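Local coordinates for protein mannonate dehydratase (Streptococcus suis, PDB 3BDK) that catalyses the dehydration of D-mannonate to 2-dehydro-3-deoxy-D-gluconate and water, using ferrous iron or manganese as cofactor, at residues S24-G29 with A51-P56. Numbering follows the deposited sequence.
Sequences SFRWYG and AVYDVP. With DNO (D-mannose), chain C.
Two tyrosines from separate loops, Tyr28 and Tyr53, lie nearly parallel yet barely overlap, and of the two Tyr28 alone touches the bound D-mannose. Their planes are 20° apart and their centroids 5.8 Å apart. The site belongs to a TIM barrel of the xylose isomerase type. Segment 51-56 is the loop that follows strand 47-50 of the barrel, and segment 24-29 runs alongside that strand, where Trp27 pairs with Val49 through the backbone.

The rings meet mainly where the phenol end of Tyr53 comes against the CD2 and CE2 side of Tyr28. Tyr53 CZ sits 3.7 Å from Tyr28 CD2, and its hydroxyl reaches Tyr28 CE2 obliquely. The CB of Tyr53 points toward segment 24-29, and with CG anti to the carbonyl carbon (chi1 -77°) the hydroxyl end of the ring comes against Tyr28. Tyr345 packs edge-to-face with Tyr28.

Arg26 links Tyr53 to the ligand. Its chain is extended from CG to NE and carries the guanidinium to the sugar. There NH2 gives a weak but straight hydrogen bond to Tyr53 OH, 3.5 Å long. The guanidinium and the Tyr53 ring are nearly coplanar, 16° apart, and the hydroxyl meets the guanidinium at its edge. NH1 faces the ligand and makes a weak bond to DNO O5. Glu84, also in the ligand pocket, forms a long, weak ion pair with NH1. The Arg26 side chain is about 5 Å from the bound manganese ion.

Tyr28 holds the same ligand by its hydroxyl: DNO O3 donates a hydrogen bond to Tyr28 OH, at 3.2 Å.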
ATOM      1  N   SER A  24       3.743 -10.808   6.041  1.00 45.47           N
ATOM      2  CA  SER A  24       4.728 -10.813   7.120  1.00 44.16           C
ATOM      3  C   SER A  24       5.667  -9.642   6.977  1.00 43.50           C
ATOM      4  O   SER A  24       5.499  -8.858   6.072  1.00 43.39           O
ATOM      5  CB  SER A  24       5.488 -12.123   7.113  1.00 43.88           C
ATOM      6  OG  SER A  24       4.554 -13.178   7.103  1.00 43.86           O
ATOM      7  N   PHE A  25       6.661  -9.527   7.849  1.00 43.13           N
ATOM      8  CA  PHE A  25       7.414  -8.286   7.957  1.00 43.65           C
ATOM      9  C   PHE A  25       8.611  -8.485   8.882  1.00 44.91           C
ATOM     10  O   PHE A  25       8.467  -8.987   9.997  1.00 45.22           O
ATOM     11  CB  PHE A  25       6.487  -7.210   8.541  1.00 42.61           C
ATOM     12  CG  PHE A  25       6.772  -5.817   8.083  1.00 40.63           C
ATOM     13  CD1 PHE A  25       7.450  -4.935   8.903  1.00 39.62           C
ATOM     14  CD2 PHE A  25       6.311  -5.358   6.851  1.00 39.65           C
ATOM     15  CE1 PHE A  25       7.693  -3.625   8.493  1.00 38.45           C
ATOM     16  CE2 PHE A  25       6.551  -4.042   6.437  1.00 36.50           C
ATOM     17  CZ  PHE A  25       7.237  -3.189   7.251  1.00 38.21           C
ATOM     18  N   ARG A  26       9.793  -8.081   8.443  1.00 46.41           N
ATOM     19  CA  ARG A  26      10.984  -8.347   9.231  1.00 48.24           C
ATOM     20  C   ARG A  26      11.097  -7.394  10.401  1.00 49.54           C
ATOM     21  O   ARG A  26      10.896  -6.192  10.238  1.00 50.15           O
ATOM     22  CB  ARG A  26      12.245  -8.278   8.370  1.00 48.15           C
ATOM     23  CG  ARG A  26      13.469  -8.872   9.027  1.00 47.78           C
ATOM     24  CD  ARG A  26      14.556  -9.065   8.018  1.00 49.30           C
ATOM     25  NE  ARG A  26      15.837  -9.441   8.610  1.00 49.73           N
ATOM     26  CZ  ARG A  26      16.875  -9.863   7.895  1.00 49.07           C
ATOM     27  NH1 ARG A  26      16.761  -9.949   6.578  1.00 46.58           N
ATOM     28  NH2 ARG A  26      18.019 -10.198   8.491  1.00 48.70           N
ATOM     29  N   TRP A  27      11.409  -7.935  11.577  1.00 51.19           N
ATOM     30  CA  TRP A  27      11.662  -7.123  12.764  1.00 52.78           C
ATOM     31  C   TRP A  27      13.015  -7.498  13.380  1.00 53.62           C
ATOM     32  O   TRP A  27      13.286  -8.665  13.654  1.00 53.54           O
ATOM     33  CB  TRP A  27      10.507  -7.260  13.770  1.00 53.09           C
ATOM     34  CG  TRP A  27      10.641  -6.367  14.989  1.00 54.27           C
ATOM     35  CD1 TRP A  27      10.580  -4.995  15.027  1.00 54.34           C
ATOM     36  CD2 TRP A  27      10.864  -6.791  16.341  1.00 55.05           C
ATOM     37  NE1 TRP A  27      10.753  -4.545  16.317  1.00 53.82           N
ATOM     38  CE2 TRP A  27      10.930  -5.620  17.143  1.00 53.73           C
ATOM     39  CE3 TRP A  27      11.015  -8.049  16.954  1.00 54.56           C
ATOM     40  CZ2 TRP A  27      11.140  -5.665  18.517  1.00 53.29           C
ATOM     41  CZ3 TRP A  27      11.231  -8.095  18.327  1.00 54.17           C
ATOM     42  CH2 TRP A  27      11.291  -6.906  19.094  1.00 54.31           C
ATOM     43  N   TYR A  28      13.862  -6.497  13.587  1.00 54.76           N
ATOM     44  CA  TYR A  28      15.239  -6.723  14.044  1.00 56.01           C
ATOM     45  C   TYR A  28      15.438  -6.827  15.568  1.00 56.68           C
ATOM     46  O   TYR A  28      16.536  -6.560  16.082  1.00 56.59           O
ATOM     47  CB  TYR A  28      16.184  -5.671  13.429  1.00 56.26           C
ATOM     48  CG  TYR A  28      16.562  -6.015  12.009  1.00 56.80           C
ATOM     49  CD1 TYR A  28      15.670  -5.797  10.954  1.00 56.68           C
ATOM     50  CD2 TYR A  28      17.801  -6.591  11.720  1.00 56.94           C
ATOM     51  CE1 TYR A  28      16.011  -6.135   9.642  1.00 57.38           C
ATOM     52  CE2 TYR A  28      18.150  -6.930  10.416  1.00 57.02           C
ATOM     53  CZ  TYR A  28      17.251  -6.703   9.380  1.00 57.52           C
ATOM     54  OH  TYR A  28      17.599  -7.042   8.083  1.00 57.80           O
ATOM     55  N   GLY A  29      14.392  -7.235  16.282  1.00 57.45           N
ATOM     56  CA  GLY A  29      14.483  -7.376  17.730  1.00 58.57           C
ATOM     57  C   GLY A  29      14.267  -6.084  18.495  1.00 59.33           C
ATOM     58  O   GLY A  29      14.078  -5.011  17.904  1.00 59.30           O
ATOM     59  N   ALA A  51      15.270 -12.859  13.767  1.00 56.97           N
ATOM     60  CA  ALA A  51      16.316 -13.783  14.130  1.00 58.39           C
ATOM     61  C   ALA A  51      16.884 -13.356  15.477  1.00 59.40           C
ATOM     62  O   ALA A  51      16.524 -12.292  15.996  1.00 59.65           O
ATOM     63  CB  ALA A  51      17.401 -13.779  13.066  1.00 58.09           C
ATOM     64  N   VAL A  52      17.769 -14.192  16.023  1.00 60.46           N
ATOM     65  CA  VAL A  52      18.469 -13.943  17.282  1.00 61.63           C
ATOM     66  C   VAL A  52      19.765 -13.168  17.004  1.00 62.69           C
ATOM     67  O   VAL A  52      20.469 -13.453  16.037  1.00 62.66           O
ATOM     68  CB  VAL A  52      18.744 -15.294  18.023  1.00 61.52           C
ATOM     69  CG1 VAL A  52      19.650 -15.106  19.220  1.00 61.72           C
ATOM     70  CG2 VAL A  52      17.437 -15.937  18.467  1.00 60.74           C
ATOM     71  N   TYR A  53      20.088 -12.193  17.845  1.00 64.17           N
ATOM     72  CA  TYR A  53      21.209 -11.303  17.540  1.00 65.77           C
ATOM     73  C   TYR A  53      22.376 -11.247  18.538  1.00 66.43           C
ATOM     74  O   TYR A  53      23.340 -10.505  18.334  1.00 66.27           O
ATOM     75  CB  TYR A  53      20.677  -9.905  17.212  1.00 66.38           C
ATOM     76  CG  TYR A  53      20.108  -9.845  15.810  1.00 67.60           C
ATOM     77  CD1 TYR A  53      20.957  -9.912  14.694  1.00 68.15           C
ATOM     78  CD2 TYR A  53      18.730  -9.748  15.588  1.00 68.35           C
ATOM     79  CE1 TYR A  53      20.454  -9.878  13.398  1.00 68.57           C
ATOM     80  CE2 TYR A  53      18.210  -9.713  14.281  1.00 68.58           C
ATOM     81  CZ  TYR A  53      19.084  -9.778  13.198  1.00 68.26           C
ATOM     82  OH  TYR A  53      18.609  -9.749  11.909  1.00 68.35           O
ATOM     83  N   ASP A  54      22.303 -12.068  19.581  1.00 67.44           N
ATOM     84  CA  ASP A  54      23.296 -12.061  20.666  1.00 68.48           C
ATOM     85  C   ASP A  54      24.150 -13.344  20.758  1.00 69.22           C
ATOM     86  O   ASP A  54      24.815 -13.593  21.778  1.00 69.27           O
ATOM     87  CB  ASP A  54      22.611 -11.748  22.020  1.00 68.37           C
ATOM     88  CG  ASP A  54      21.331 -12.566  22.251  1.00 67.78           C
ATOM     89  OD1 ASP A  54      20.698 -13.036  21.274  1.00 66.65           O
ATOM     90  OD2 ASP A  54      20.942 -12.731  23.423  1.00 66.84           O
ATOM     91  N   VAL A  55      24.116 -14.155  19.701  1.00 69.92           N
ATOM     92  CA  VAL A  55      24.981 -15.335  19.590  1.00 70.65           C
ATOM     93  C   VAL A  55      25.856 -15.193  18.338  1.00 71.12           C
ATOM     94  O   VAL A  55      25.330 -15.064  17.235  1.00 71.12           O
ATOM     95  CB  VAL A  55      24.172 -16.666  19.622  1.00 70.69           C
ATOM     96  CG1 VAL A  55      22.845 -16.525  18.905  1.00 70.63           C
ATOM     97  CG2 VAL A  55      24.987 -17.830  19.051  1.00 71.21           C
ATOM     98  N   PRO A  56      27.196 -15.216  18.518  1.00 71.74           N
ATOM     99  CA  PRO A  56      28.220 -14.734  17.558  1.00 72.10           C
ATOM    100  C   PRO A  56      28.039 -15.060  16.066  1.00 72.28           C
ATOM    101  O   PRO A  56      28.181 -14.146  15.241  1.00 72.48           O
ATOM    102  CB  PRO A  56      29.524 -15.317  18.113  1.00 72.07           C
ATOM    103  CG  PRO A  56      29.286 -15.313  19.590  1.00 72.13           C
ATOM    104  CD  PRO A  56      27.832 -15.740  19.743  1.00 71.78           C
TER
HETATM  105  C1  DNO C 387      19.778  -8.260   1.745  1.00 76.00           C
HETATM  106  C2  DNO C 387      18.657  -8.300   2.797  1.00 76.10           C
HETATM  107  C3  DNO C 387      19.136  -8.150   4.275  1.00 76.65           C
HETATM  108  C4  DNO C 387      20.208  -9.110   4.888  1.00 77.21           C
HETATM  109  C5  DNO C 387      20.185 -10.624   4.518  1.00 77.64           C
HETATM  110  C6  DNO C 387      20.773 -11.446   5.672  1.00 77.45           C
HETATM  111  O1  DNO C 387      19.508  -8.163   0.547  1.00 74.57           O
HETATM  112  O2  DNO C 387      17.840  -9.470   2.615  1.00 75.96           O
HETATM  113  O3  DNO C 387      17.993  -8.216   5.123  1.00 77.21           O
HETATM  114  O4  DNO C 387      21.514  -8.555   4.684  1.00 76.63           O
HETATM  115  O5  DNO C 387      18.870 -11.130   4.237  1.00 77.91           O
HETATM  116  O6  DNO C 387      22.151 -11.720   5.405  1.00 76.74           O